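PDB 2YGM: blood group a-and b-cleaving endo-beta-galactosidase, which probably binds blood-group glycans through two related carbohydrate-binding modules of an enzyme that cleaves A and B antigens at internal beta-galactosidic linkages. Local coordinates for residues D11-S16 and V28-P33; D74-G79 and N142-S147; E81-Y86 and I135-P140; I177-L182 and I266-I271; P216-N221 and A340-L345. All coordinates share one frame; numbering follows the deposited sequence.

Contact 1: residues D11-S16 and V28-P33; sequences DMDWSS and VQKDAP
K30 reaches across to the loop 11-16 with its whole chain straight beyond CG, and this extension carries the ammonium to the backbone of M12. The bond from K30 NZ to M12 O is 2.9 Å long, and the C=O...N angle of 161° shows that the donor comes in almost head-on to the oxygen. D13 OD1, 4.0 Å from K30 NZ, adds only a long salt bridge. In W14, CG sits between the backbone N and the carbonyl carbon (chi1 56°), which swings the indole over to V28 and K30. There its six-membered ring meets V28 O at the edge, near the ring plane, with W14 CH2 3.1 Å from that oxygen. Beside it W14 CZ3 packs on V28 CG1 at 3.7 Å, the indole and the valine passing with their ends pointing opposite ways. The loop runs from strand 4-8 in one sheet of the NPCBM/NEW2 beta-sandwich to strand 16-17 in the other, whereas strand 29-30 belongs to the first sheet. K30 CE lies 3.8 Å from W14 CZ3 and approaches obliquely; its NZ, 5.3 Å from the centroid of the six-membered ring, can add at most a weak cation-pi attraction. D11 and D31 bring carboxylates to the same end, where both form salt bridges with K59, while D31 also accepts hydrogen bonds from S10 and G60.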
# COMPACT_ATOMS: atom_id res chain seq x y z
N ASP A 11 -2.21 -9.57 -3.01
CA ASP A 11 -1.27 -9.23 -1.94
C ASP A 11 -1.39 -10.21 -0.77
O ASP A 11 -0.91 -9.93 0.33
CB ASP A 11 -1.49 -7.78 -1.48
CG ASP A 11 -1.23 -6.76 -2.58
OD1 ASP A 11 -0.65 -7.13 -3.62
OD2 ASP A 11 -1.62 -5.59 -2.41
N MET A 12 -2.04 -11.34 -1.03
CA MET A 12 -2.20 -12.40 -0.03
C MET A 12 -1.65 -13.74 -0.53
O MET A 12 -1.11 -13.83 -1.64
CB MET A 12 -3.68 -12.59 0.33
CG MET A 12 -4.38 -11.38 0.90
SD MET A 12 -6.01 -11.87 1.49
CE MET A 12 -6.99 -10.53 0.83
N ASP A 13 -1.79 -14.77 0.30
CA ASP A 13 -1.43 -16.12 -0.08
C ASP A 13 -2.67 -16.99 -0.18
O ASP A 13 -3.47 -17.06 0.76
CB ASP A 13 -0.44 -16.73 0.92
CG ASP A 13 0.93 -16.09 0.85
OD1 ASP A 13 1.55 -16.09 -0.24
OD2 ASP A 13 1.39 -15.59 1.90
N TRP A 14 -2.83 -17.64 -1.33
CA TRP A 14 -3.88 -18.63 -1.50
C TRP A 14 -3.48 -19.94 -0.82
O TRP A 14 -2.32 -20.34 -0.87
CB TRP A 14 -4.21 -18.86 -2.98
CG TRP A 14 -3.04 -19.27 -3.85
CD1 TRP A 14 -2.32 -20.42 -3.77
CD2 TRP A 14 -2.51 -18.54 -4.97
NE1 TRP A 14 -1.35 -20.45 -4.75
CE2 TRP A 14 -1.45 -19.31 -5.50
CE3 TRP A 14 -2.82 -17.31 -5.56
CZ2 TRP A 14 -0.70 -18.88 -6.60
CZ3 TRP A 14 -2.07 -16.89 -6.66
CH2 TRP A 14 -1.02 -17.68 -7.16
N SER A 15 -4.45 -20.58 -0.16
CA SER A 15 -4.21 -21.89 0.45
C SER A 15 -4.17 -22.98 -0.62
O SER A 15 -3.61 -24.06 -0.39
CB SER A 15 -5.28 -22.19 1.50
OG SER A 15 -6.57 -22.20 0.92
N SER A 16 -4.78 -22.70 -1.77
CA SER A 16 -4.76 -23.59 -2.94
C SER A 16 -5.14 -22.83 -4.21
O SER A 16 -5.85 -21.83 -4.15
CB SER A 16 -5.72 -24.77 -2.73
OG SER A 16 -7.02 -24.31 -2.42
N VAL A 28 -0.89 -19.93 -11.36
CA VAL A 28 -1.84 -18.82 -11.28
C VAL A 28 -1.10 -17.49 -11.11
O VAL A 28 -0.29 -17.33 -10.20
CB VAL A 28 -2.86 -19.03 -10.12
CG1 VAL A 28 -3.66 -17.76 -9.84
CG2 VAL A 28 -3.79 -20.19 -10.43
N GLN A 29 -1.39 -16.53 -11.99
CA GLN A 29 -0.66 -15.26 -11.99
C GLN A 29 -1.32 -14.17 -11.14
O GLN A 29 -2.51 -13.87 -11.29
CB GLN A 29 -0.42 -14.76 -13.42
CG GLN A 29 0.58 -15.60 -14.22
CD GLN A 29 1.94 -15.75 -13.55
OE1 GLN A 29 2.35 -14.90 -12.75
NE2 GLN A 29 2.64 -16.82 -13.87
N LYS A 30 -0.52 -13.58 -10.25
CA LYS A 30 -0.91 -12.39 -9.50
C LYS A 30 -0.65 -11.15 -10.36
O LYS A 30 0.43 -11.00 -10.94
CB LYS A 30 -0.13 -12.28 -8.19
CG LYS A 30 -0.45 -13.36 -7.17
CD LYS A 30 0.46 -13.28 -5.95
CE LYS A 30 0.04 -14.29 -4.89
NZ LYS A 30 0.93 -14.26 -3.69
N ASP A 31 -1.66 -10.28 -10.44
CA ASP A 31 -1.55 -8.98 -11.13
C ASP A 31 -1.11 -9.07 -12.60
O ASP A 31 -0.33 -8.25 -13.07
CB ASP A 31 -0.63 -8.02 -10.35
CG ASP A 31 -1.04 -7.87 -8.90
OD1 ASP A 31 -2.26 -7.83 -8.62
OD2 ASP A 31 -0.14 -7.78 -8.04
N ALA A 32 -1.63 -10.08 -13.31
CA ALA A 32 -1.33 -10.30 -14.73
C ALA A 32 -2.23 -11.39 -15.32
O ALA A 32 -2.71 -12.25 -14.59
CB ALA A 32 0.14 -10.67 -14.93
N PRO A 33 -2.46 -11.35 -16.65
CA PRO A 33 -3.13 -12.46 -17.34
C PRO A 33 -2.31 -13.74 -17.25
O PRO A 33 -1.08 -13.69 -17.09
CB PRO A 33 -3.21 -11.98 -18.79
CG PRO A 33 -3.13 -10.49 -18.71
CD PRO A 33 -2.22 -10.21 -17.56

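Contact 2: residues D74-G79 and N142-S147; sequences DISGQG and NAKKIS
I75 and K144 are joined through their backbones: I75 N donates to K144 O over 2.7 Å, with an N-H...O angle of 164°. Just beside it, D74 faces K145 as an antiparallel non-hydrogen-bonded pair, so the two chains are in sheet register here before they diverge.

Polar side chains shape each segment from within. D74 turns its carboxylate forward along its own chain, CG lying anti to the backbone N (chi1 -173°), and D74 OD1 accepts from S76 N at 3.1 Å. This is an Asx turn, in which S76 N meets D74 OD1 on its anti side and about 30° out of the carboxylate plane. It leads into a type II beta turn from I75 to Q78, with G77 at its third position; the closing bond from Q78 N to I75 O is weak. On the other segment K144 bends at its last torsion, which brings K144 NZ back to N142 O at 2.8 Å.

Apolar contacts come mainly from I75. I75 CD1 lies 3.7 Å from A143 CB, while the other branch, I75 CG2, approaches I146 CG2 more loosely at 4.3 Å. Separately, I75 CD1 packs against the carbonyl oxygen A143 O at 3.4 Å. At the exposed margin S76 OG rests 3.7 Å from K144 CB.

On the inner side of the sheet, I75 and I146 both reach L168 of strand 161-171 in the facing sheet. Strand 145-151 is flanked in its own sheet by strand 69-74 and strand 105-110, and D111, just past the latter, accepts from K144 N.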
# COMPACT_ATOMS: atom_id res chain seq x y z
N ASP A 74 -7.81 -18.56 2.74
CA ASP A 74 -8.17 -18.70 4.15
C ASP A 74 -8.37 -17.32 4.76
O ASP A 74 -7.44 -16.51 4.80
CB ASP A 74 -7.07 -19.46 4.90
CG ASP A 74 -7.46 -19.79 6.33
OD1 ASP A 74 -7.87 -18.87 7.07
OD2 ASP A 74 -7.33 -20.97 6.71
N ILE A 75 -9.58 -17.06 5.23
CA ILE A 75 -9.94 -15.76 5.80
C ILE A 75 -10.52 -15.85 7.22
O ILE A 75 -11.21 -14.93 7.67
CB ILE A 75 -10.87 -14.94 4.84
CG1 ILE A 75 -12.12 -15.74 4.44
CG2 ILE A 75 -10.13 -14.49 3.59
CD1 ILE A 75 -13.38 -15.21 5.03
N SER A 76 -10.21 -16.95 7.91
CA SER A 76 -10.61 -17.18 9.31
C SER A 76 -10.36 -15.98 10.21
O SER A 76 -9.26 -15.43 10.24
CB SER A 76 -9.87 -18.40 9.89
OG SER A 76 -10.36 -19.62 9.37
N GLY A 77 -11.40 -15.58 10.94
CA GLY A 77 -11.31 -14.52 11.95
C GLY A 77 -10.69 -13.20 11.53
O GLY A 77 -10.11 -12.50 12.35
N GLN A 78 -10.83 -12.84 10.25
CA GLN A 78 -10.30 -11.56 9.76
C GLN A 78 -11.39 -10.48 9.66
O GLN A 78 -11.09 -9.32 9.36
CB GLN A 78 -9.58 -11.74 8.42
CG GLN A 78 -8.35 -12.64 8.50
CD GLN A 78 -7.28 -12.28 7.48
OE1 GLN A 78 -7.28 -11.18 6.94
NE2 GLN A 78 -6.37 -13.21 7.23
N GLY A 79 -12.64 -10.87 9.91
CA GLY A 79 -13.76 -9.94 10.03
C GLY A 79 -14.29 -9.33 8.74
O GLY A 79 -15.01 -8.32 8.78
N ASN A 142 -18.94 -15.16 10.32
CA ASN A 142 -17.80 -15.99 10.74
C ASN A 142 -17.22 -16.86 9.63
O ASN A 142 -16.87 -18.02 9.85
CB ASN A 142 -18.20 -16.84 11.95
CG ASN A 142 -18.91 -16.03 13.03
OD1 ASN A 142 -18.47 -14.94 13.41
ND2 ASN A 142 -20.02 -16.57 13.53
N ALA A 143 -17.10 -16.29 8.43
CA ALA A 143 -16.62 -17.02 7.26
C ALA A 143 -15.15 -17.41 7.38
O ALA A 143 -14.35 -16.65 7.93
CB ALA A 143 -16.84 -16.20 6.01
N LYS A 144 -14.80 -18.58 6.86
CA LYS A 144 -13.45 -19.11 7.00
C LYS A 144 -12.70 -19.23 5.68
O LYS A 144 -11.50 -18.95 5.62
CB LYS A 144 -13.50 -20.47 7.70
CG LYS A 144 -13.97 -20.40 9.14
CD LYS A 144 -14.66 -21.69 9.58
CE LYS A 144 -15.23 -21.56 10.99
NZ LYS A 144 -16.22 -20.45 11.10
N LYS A 145 -13.41 -19.62 4.62
CA LYS A 145 -12.79 -19.93 3.34
C LYS A 145 -13.58 -19.36 2.17
O LYS A 145 -14.78 -19.60 2.04
CB LYS A 145 -12.64 -21.45 3.20
CG LYS A 145 -11.70 -21.92 2.11
CD LYS A 145 -11.87 -23.41 1.88
CE LYS A 145 -10.99 -23.91 0.76
NZ LYS A 145 -11.39 -25.27 0.32
N ILE A 146 -12.89 -18.61 1.32
CA ILE A 146 -13.50 -18.07 0.10
C ILE A 146 -12.86 -18.71 -1.13
O ILE A 146 -11.65 -18.92 -1.16
CB ILE A 146 -13.44 -16.50 0.05
CG1 ILE A 146 -14.23 -15.96 -1.14
CG2 ILE A 146 -11.99 -16.01 0.06
CD1 ILE A 146 -14.59 -14.48 -1.05
N SER A 147 -13.68 -19.04 -2.12
CA SER A 147 -13.21 -19.73 -3.32
C SER A 147 -13.68 -19.08 -4.62
O SER A 147 -14.88 -18.90 -4.84
CB SER A 147 -13.61 -21.21 -3.28
OG SER A 147 -12.88 -21.91 -2.29

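Contact 3: residues E81-Y86 and I135-P140; sequences EKFETY and ISVTIP
F83 and V137 run alongside one another in the same direction, so the methyl V137 CG2 meets the phenyl at its edge, near the ring plane, 4.2 Å from F83 CD2. The F83 side chain also touches I108, L168 and L9. A second flat group, the E84 carboxylate, is on the opposite surface of the sheet: S136 OG approaches E84 OE2 to 3.0 Å, and K82 NZ, two residues back along the strand, forms a salt bridge to the same oxygen, though its hydrogen bond is weak. K82 gets there by a bend at its third torsion (69°).

Between the surfaces runs an antiparallel ladder. F83 N to V137 O measures 2.8 Å and V137 N to F83 O 2.7 Å, the latter in the carbonyl plane; T85 and I135 repeat the pairing. At the far end I139 N reaches E81 O at 2.8 Å, but from above the carbonyl plane, and I139 CD1 lies 3.5 Å from K82 C.

On the buried side T85 CG2 touches I135 CG1 at 3.8 Å. Strand 82-87 is held between strand 133-138 and strand 161-171, where E81 and K82 together face I169: a classic beta bulge in one sheet of the NPCBM/NEW2 beta-sandwich.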
# COMPACT_ATOMS: atom_id res chain seq x y z
N GLU A 81 -16.36 -8.39 5.32
CA GLU A 81 -17.79 -8.17 5.12
C GLU A 81 -18.21 -8.28 3.65
O GLU A 81 -19.33 -8.68 3.35
CB GLU A 81 -18.20 -6.79 5.66
CG GLU A 81 -17.84 -6.54 7.13
CD GLU A 81 -17.84 -5.06 7.50
OE1 GLU A 81 -17.65 -4.21 6.60
OE2 GLU A 81 -18.03 -4.75 8.70
N LYS A 82 -17.31 -7.90 2.75
CA LYS A 82 -17.63 -7.83 1.33
C LYS A 82 -16.47 -8.31 0.48
O LYS A 82 -15.30 -8.06 0.81
CB LYS A 82 -17.96 -6.38 0.93
CG LYS A 82 -19.20 -5.77 1.59
CD LYS A 82 -19.22 -4.25 1.43
CE LYS A 82 -19.46 -3.83 -0.01
NZ LYS A 82 -19.34 -2.36 -0.22
N PHE A 83 -16.79 -8.99 -0.62
CA PHE A 83 -15.80 -9.29 -1.65
C PHE A 83 -16.24 -8.63 -2.94
O PHE A 83 -17.39 -8.76 -3.36
CB PHE A 83 -15.65 -10.80 -1.84
CG PHE A 83 -14.88 -11.18 -3.08
CD1 PHE A 83 -13.51 -10.98 -3.16
CD2 PHE A 83 -15.55 -11.72 -4.18
CE1 PHE A 83 -12.80 -11.31 -4.31
CE2 PHE A 83 -14.85 -12.06 -5.34
CZ PHE A 83 -13.47 -11.85 -5.40
N GLU A 84 -15.32 -7.91 -3.58
CA GLU A 84 -15.64 -7.15 -4.80
C GLU A 84 -14.58 -7.31 -5.88
O GLU A 84 -13.39 -7.24 -5.61
CB GLU A 84 -15.86 -5.67 -4.48
CG GLU A 84 -17.06 -5.38 -3.58
CD GLU A 84 -17.35 -3.90 -3.40
OE1 GLU A 84 -16.58 -3.06 -3.92
OE2 GLU A 84 -18.34 -3.57 -2.73
N THR A 85 -15.04 -7.50 -7.11
CA THR A 85 -14.15 -7.69 -8.25
C THR A 85 -14.87 -7.45 -9.57
O THR A 85 -16.10 -7.48 -9.64
CB THR A 85 -13.56 -9.13 -8.27
OG1 THR A 85 -12.62 -9.25 -9.34
CG2 THR A 85 -14.66 -10.18 -8.47
N TYR A 86 -14.09 -7.20 -10.61
CA TYR A 86 -14.58 -7.35 -11.96
C TYR A 86 -14.32 -8.80 -12.37
O TYR A 86 -13.34 -9.40 -11.92
CB TYR A 86 -13.84 -6.41 -12.91
CG TYR A 86 -14.30 -4.96 -12.89
CD1 TYR A 86 -15.33 -4.53 -13.73
CD2 TYR A 86 -13.71 -4.03 -12.04
CE1 TYR A 86 -15.75 -3.20 -13.73
CE2 TYR A 86 -14.12 -2.69 -12.03
CZ TYR A 86 -15.15 -2.29 -12.88
OH TYR A 86 -15.57 -0.98 -12.88
N ILE A 135 -19.04 -7.31 -9.41
CA ILE A 135 -19.88 -7.97 -8.41
C ILE A 135 -19.47 -7.59 -7.00
O ILE A 135 -18.30 -7.37 -6.71
CB ILE A 135 -19.86 -9.51 -8.58
CG1 ILE A 135 -18.45 -10.08 -8.38
CG2 ILE A 135 -20.42 -9.90 -9.96
CD1 ILE A 135 -18.40 -11.61 -8.27
N SER A 136 -20.47 -7.48 -6.12
CA SER A 136 -20.22 -7.30 -4.71
C SER A 136 -20.88 -8.46 -3.97
O SER A 136 -22.10 -8.61 -4.01
CB SER A 136 -20.78 -5.96 -4.22
OG SER A 136 -20.42 -5.74 -2.87
N VAL A 137 -20.06 -9.27 -3.32
CA VAL A 137 -20.53 -10.48 -2.65
C VAL A 137 -20.41 -10.35 -1.14
O VAL A 137 -19.31 -10.17 -0.61
CB VAL A 137 -19.74 -11.74 -3.11
CG1 VAL A 137 -20.38 -13.00 -2.54
CG2 VAL A 137 -19.68 -11.81 -4.63
N THR A 138 -21.54 -10.45 -0.45
CA THR A 138 -21.60 -10.34 1.01
C THR A 138 -20.91 -11.52 1.66
O THR A 138 -21.00 -12.65 1.18
CB THR A 138 -23.06 -10.23 1.50
OG1 THR A 138 -23.73 -9.21 0.76
CG2 THR A 138 -23.12 -9.90 2.99
N ILE A 139 -20.20 -11.26 2.75
CA ILE A 139 -19.51 -12.30 3.50
C ILE A 139 -20.19 -12.48 4.86
O ILE A 139 -20.38 -11.51 5.58
CB ILE A 139 -18.00 -11.98 3.66
CG1 ILE A 139 -17.33 -11.83 2.29
CG2 ILE A 139 -17.29 -13.07 4.46
CD1 ILE A 139 -15.97 -11.19 2.34
N PRO A 140 -20.57 -13.73 5.20
CA PRO A 140 -21.20 -14.03 6.49
C PRO A 140 -20.29 -13.72 7.68
O PRO A 140 -19.07 -13.68 7.53
CB PRO A 140 -21.48 -15.54 6.41
CG PRO A 140 -21.55 -15.83 4.95
CD PRO A 140 -20.54 -14.92 4.32

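Contact 4: residues I177-L182 and I266-I271; sequences ITPDLL and ISYVGI
Y268 projects from strand 262-270 against the first turn of helix 179-184, so the contact is a capped helix start resting on one face of a sheet in the second NPCBM/NEW2 module. T178 is the N-cap: its OG1 accepts from L181 N at 3.2 Å.

The tight part is the surround of the tyrosine. With Y268 CG anti to its carbonyl carbon (chi1 -74°), the ring stretches out toward the helix start, and different residues meet different parts of it. L182 CD1 comes to the ring edge, close to the ring plane, 3.6 Å from Y268 CD1. P179 is set roughly perpendicular to the tyrosine side chain, its CD 3.4 Å from Y268 OH and 3.9 Å from Y268 CZ. Neither P179 nor I177 lies squarely over the ring; both approach obliquely. L316 of the adjacent strand 315-320 packs against both Y268 and I177, while V237 and F239 of strand 235-239 lie against P179.

The looser side holds T178, which is partly exposed and directs its CB away from the strand. The bond from Y268 OH to I177 O, 3.2 Å, is weak, and L182 CD2 stays 4.4 Å from I266 CG2. A second close spot is the meeting of the two isoleucines, whose methyl ends come head to head: I177 CG2 touches I266 CG2 at 3.8 Å, and I177 CD1 lies 3.9 Å from I266 CD1.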
# COMPACT_ATOMS: atom_id res chain seq x y z
N ILE A 177 -1.28 1.55 10.03
CA ILE A 177 -0.44 2.51 9.32
C ILE A 177 0.57 1.85 8.38
O ILE A 177 1.39 1.02 8.80
CB ILE A 177 0.28 3.49 10.30
CG1 ILE A 177 -0.69 4.00 11.39
CG2 ILE A 177 0.93 4.64 9.53
CD1 ILE A 177 -1.88 4.82 10.89
N THR A 178 0.49 2.23 7.11
CA THR A 178 1.38 1.76 6.07
C THR A 178 1.78 2.98 5.24
O THR A 178 1.11 4.01 5.31
CB THR A 178 0.70 0.71 5.14
OG1 THR A 178 -0.34 1.34 4.38
CG2 THR A 178 0.12 -0.46 5.94
N PRO A 179 2.88 2.87 4.47
CA PRO A 179 3.29 3.97 3.60
C PRO A 179 2.22 4.39 2.59
O PRO A 179 2.11 5.58 2.28
CB PRO A 179 4.51 3.40 2.87
CG PRO A 179 5.08 2.44 3.83
CD PRO A 179 3.92 1.82 4.54
N ASP A 180 1.45 3.43 2.09
CA ASP A 180 0.40 3.72 1.11
C ASP A 180 -0.77 4.48 1.72
O ASP A 180 -1.35 5.35 1.08
CB ASP A 180 -0.09 2.44 0.42
CG ASP A 180 0.98 1.82 -0.47
OD1 ASP A 180 1.99 2.49 -0.76
OD2 ASP A 180 0.80 0.65 -0.88
N LEU A 181 -1.12 4.15 2.96
CA LEU A 181 -2.16 4.86 3.68
C LEU A 181 -1.81 6.34 3.89
O LEU A 181 -2.69 7.20 3.79
CB LEU A 181 -2.46 4.19 5.03
CG LEU A 181 -3.54 4.83 5.91
CD1 LEU A 181 -4.90 4.88 5.21
CD2 LEU A 181 -3.64 4.11 7.23
N LEU A 182 -0.54 6.61 4.17
CA LEU A 182 -0.06 7.99 4.37
C LEU A 182 0.05 8.71 3.03
O LEU A 182 -0.00 9.94 2.98
CB LEU A 182 1.28 8.01 5.11
CG LEU A 182 1.40 7.38 6.51
CD1 LEU A 182 2.79 7.62 7.08
CD2 LEU A 182 0.34 7.91 7.46
N ILE A 266 1.87 11.04 13.60
CA ILE A 266 2.27 9.85 12.85
C ILE A 266 3.23 10.21 11.73
O ILE A 266 2.97 11.13 10.95
CB ILE A 266 1.06 9.07 12.27
CG1 ILE A 266 -0.03 8.85 13.33
CG2 ILE A 266 1.51 7.72 11.70
CD1 ILE A 266 -1.28 8.13 12.80
N SER A 267 4.33 9.47 11.66
CA SER A 267 5.34 9.63 10.61
C SER A 267 6.28 8.43 10.60
O SER A 267 6.54 7.83 11.64
CB SER A 267 6.16 10.90 10.84
OG SER A 267 7.01 11.15 9.74
N TYR A 268 6.79 8.10 9.41
CA TYR A 268 7.97 7.27 9.29
C TYR A 268 9.20 8.17 9.36
O TYR A 268 9.18 9.30 8.84
CB TYR A 268 7.98 6.47 7.98
CG TYR A 268 7.01 5.30 7.96
CD1 TYR A 268 5.69 5.48 7.56
CD2 TYR A 268 7.41 4.03 8.35
CE1 TYR A 268 4.79 4.43 7.55
CE2 TYR A 268 6.52 2.95 8.34
CZ TYR A 268 5.20 3.17 7.93
OH TYR A 268 4.30 2.13 7.92
N VAL A 269 10.25 7.68 10.01
CA VAL A 269 11.48 8.44 10.19
C VAL A 269 12.69 7.62 9.73
O VAL A 269 12.84 6.45 10.10
CB VAL A 269 11.66 8.88 11.68
CG1 VAL A 269 12.93 9.72 11.85
CG2 VAL A 269 10.44 9.68 12.14
N GLY A 270 13.53 8.24 8.91
CA GLY A 270 14.78 7.63 8.44
C GLY A 270 15.61 8.60 7.62
O GLY A 270 15.30 9.79 7.57
N ILE A 271 16.67 8.09 6.99
CA ILE A 271 17.50 8.88 6.09
C ILE A 271 17.01 8.67 4.66
O ILE A 271 16.74 7.54 4.26
CB ILE A 271 19.02 8.49 6.20
CG1 ILE A 271 19.62 8.96 7.52
CG2 ILE A 271 19.84 9.08 5.08
CD1 ILE A 271 19.79 7.87 8.54

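Contact 5: residues P216-N221 and A340-L345; sequences PFTPGN and ADELVL. With NA (sodium ion), chain F.
E342 sends its carboxylate to the beginning of helix 217-221, where the backbone offers a hydrogen bond: T218 N donates to E342 OE1 over 3.2 Å with an N-H...O angle of 172°, and E342 OE1 receives it on its syn lone pair. A bend at the second torsion of E342 (chi2 -136°) turns the carboxylate to this position. A negative group at a helix N-terminus would be expected to interact favourably with the helix dipole. F217 CB makes a van der Waals approach to E342 OE1 at 3.3 Å, the phenyl and carboxylate planes 85° apart. The hydroxyl of T218 lies implausibly close to the same carboxylate, so the detailed placement of the two groups is doubtful.

The strand 342-345 and the helix cross almost perpendicularly, their axes 9.6 Å apart; P216 is the N-cap. This short helix packs across the face of a sheet of the second NPCBM/NEW2 beta-sandwich, from which E342 and V344 project.

Apolar contact is lighter: P216 CA meets V344 CG1 at 3.8 Å. Over the centre of one face of the F217 phenyl lies N221 ND2, 3.2 Å above the plane, while also donating to F217 O.

Metal binding belongs to the neighbouring residue: D341 OD1 coordinates the sodium ion at 2.6 Å, and D284 O is a further ligand.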
# COMPACT_ATOMS: atom_id res chain seq x y z
N PRO A 216 13.42 16.05 0.53
CA PRO A 216 14.62 15.93 1.37
C PRO A 216 15.39 17.26 1.39
O PRO A 216 15.31 18.02 0.43
CB PRO A 216 15.45 14.84 0.67
CG PRO A 216 14.93 14.81 -0.74
CD PRO A 216 13.48 15.14 -0.63
N PHE A 217 16.12 17.51 2.48
CA PHE A 217 16.72 18.83 2.71
C PHE A 217 17.56 19.37 1.55
O PHE A 217 17.13 20.30 0.87
CB PHE A 217 17.53 18.84 4.02
CG PHE A 217 17.93 20.21 4.47
CD1 PHE A 217 17.07 20.99 5.24
CD2 PHE A 217 19.17 20.75 4.11
CE1 PHE A 217 17.43 22.27 5.66
CE2 PHE A 217 19.54 22.03 4.52
CZ PHE A 217 18.67 22.79 5.30
N THR A 218 18.73 18.77 1.32
CA THR A 218 19.66 19.22 0.27
C THR A 218 19.07 19.21 -1.15
O THR A 218 19.13 20.24 -1.83
CB THR A 218 21.01 18.44 0.33
OG1 THR A 218 21.67 18.74 1.57
CG2 THR A 218 21.93 18.83 -0.82
N PRO A 219 18.51 18.07 -1.60
CA PRO A 219 17.91 18.11 -2.94
C PRO A 219 16.78 19.13 -3.05
O PRO A 219 16.64 19.79 -4.09
CB PRO A 219 17.37 16.68 -3.13
CG PRO A 219 18.19 15.85 -2.22
CD PRO A 219 18.44 16.72 -1.02
N GLY A 220 15.99 19.29 -1.99
CA GLY A 220 14.94 20.30 -1.94
C GLY A 220 15.46 21.73 -2.03
O GLY A 220 14.88 22.57 -2.72
N ASN A 221 16.56 21.99 -1.34
CA ASN A 221 17.20 23.31 -1.33
C ASN A 221 17.90 23.68 -2.64
O ASN A 221 18.17 24.86 -2.88
CB ASN A 221 18.18 23.43 -0.17
CG ASN A 221 17.49 23.77 1.14
OD1 ASN A 221 17.07 24.91 1.34
ND2 ASN A 221 17.38 22.80 2.02
N ALA A 340 26.96 13.07 7.99
CA ALA A 340 25.60 12.79 7.52
C ALA A 340 24.55 13.05 8.60
O ALA A 340 24.33 12.22 9.49
CB ALA A 340 25.51 11.36 7.01
N ASP A 341 23.90 14.21 8.52
CA ASP A 341 22.90 14.61 9.51
C ASP A 341 21.48 14.77 8.94
O ASP A 341 20.55 15.07 9.69
CB ASP A 341 23.33 15.92 10.19
CG ASP A 341 24.52 15.75 11.11
OD1 ASP A 341 24.57 14.76 11.88
OD2 ASP A 341 25.41 16.63 11.08
N GLU A 342 21.32 14.56 7.64
CA GLU A 342 20.04 14.79 6.97
C GLU A 342 18.98 13.75 7.30
O GLU A 342 19.14 12.57 7.00
CB GLU A 342 20.22 14.91 5.45
CG GLU A 342 21.21 16.00 5.04
CD GLU A 342 20.72 16.85 3.89
OE1 GLU A 342 19.74 16.46 3.21
OE2 GLU A 342 21.31 17.92 3.66
N LEU A 343 17.89 14.22 7.92
CA LEU A 343 16.73 13.39 8.26
C LEU A 343 15.54 13.71 7.36
O LEU A 343 15.41 14.83 6.87
CB LEU A 343 16.29 13.65 9.71
CG LEU A 343 16.66 12.66 10.81
CD1 LEU A 343 15.79 12.91 12.01
CD2 LEU A 343 16.48 11.24 10.34
N VAL A 344 14.68 12.72 7.16
CA VAL A 344 13.36 12.95 6.56
C VAL A 344 12.25 12.34 7.40
O VAL A 344 12.41 11.26 7.97
CB VAL A 344 13.25 12.48 5.09
CG1 VAL A 344 13.87 13.50 4.14
CG2 VAL A 344 13.86 11.10 4.89
N LEU A 345 11.14 13.06 7.49
CA LEU A 345 9.94 12.53 8.12
C LEU A 345 8.94 12.24 7.01
O LEU A 345 8.37 13.16 6.41
CB LEU A 345 9.38 13.53 9.15
CG LEU A 345 10.35 14.17 10.15
CD1 LEU A 345 9.69 15.29 10.94
CD2 LEU A 345 10.97 13.16 11.09
NA NA F . 26.14 12.68 11.97

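How the contacts relate
Contacts 1, 2 and 3 fall in the first NPCBM/NEW2 module and contact 5 in the second, its centre about 39 to 45 Å from theirs; contact 4 brings helix 179-184 onto the second. Contact 3 is nested within the loop closed by contact 2, centres about 12 Å apart; I146 CD1 lies 3.9 Å from F83 CG, joining the two sheets. Contact 1 precedes both and touches contact 2, S15 OG lying 4.3 Å from D74 N. Contacts 4 and 5, centres about 16 Å apart, alternate in sequence and share a sheet, where G270 O probably accepts from V344 N. The same strand order in the two five-stranded sheets is consistent with two related sandwiches in one chain.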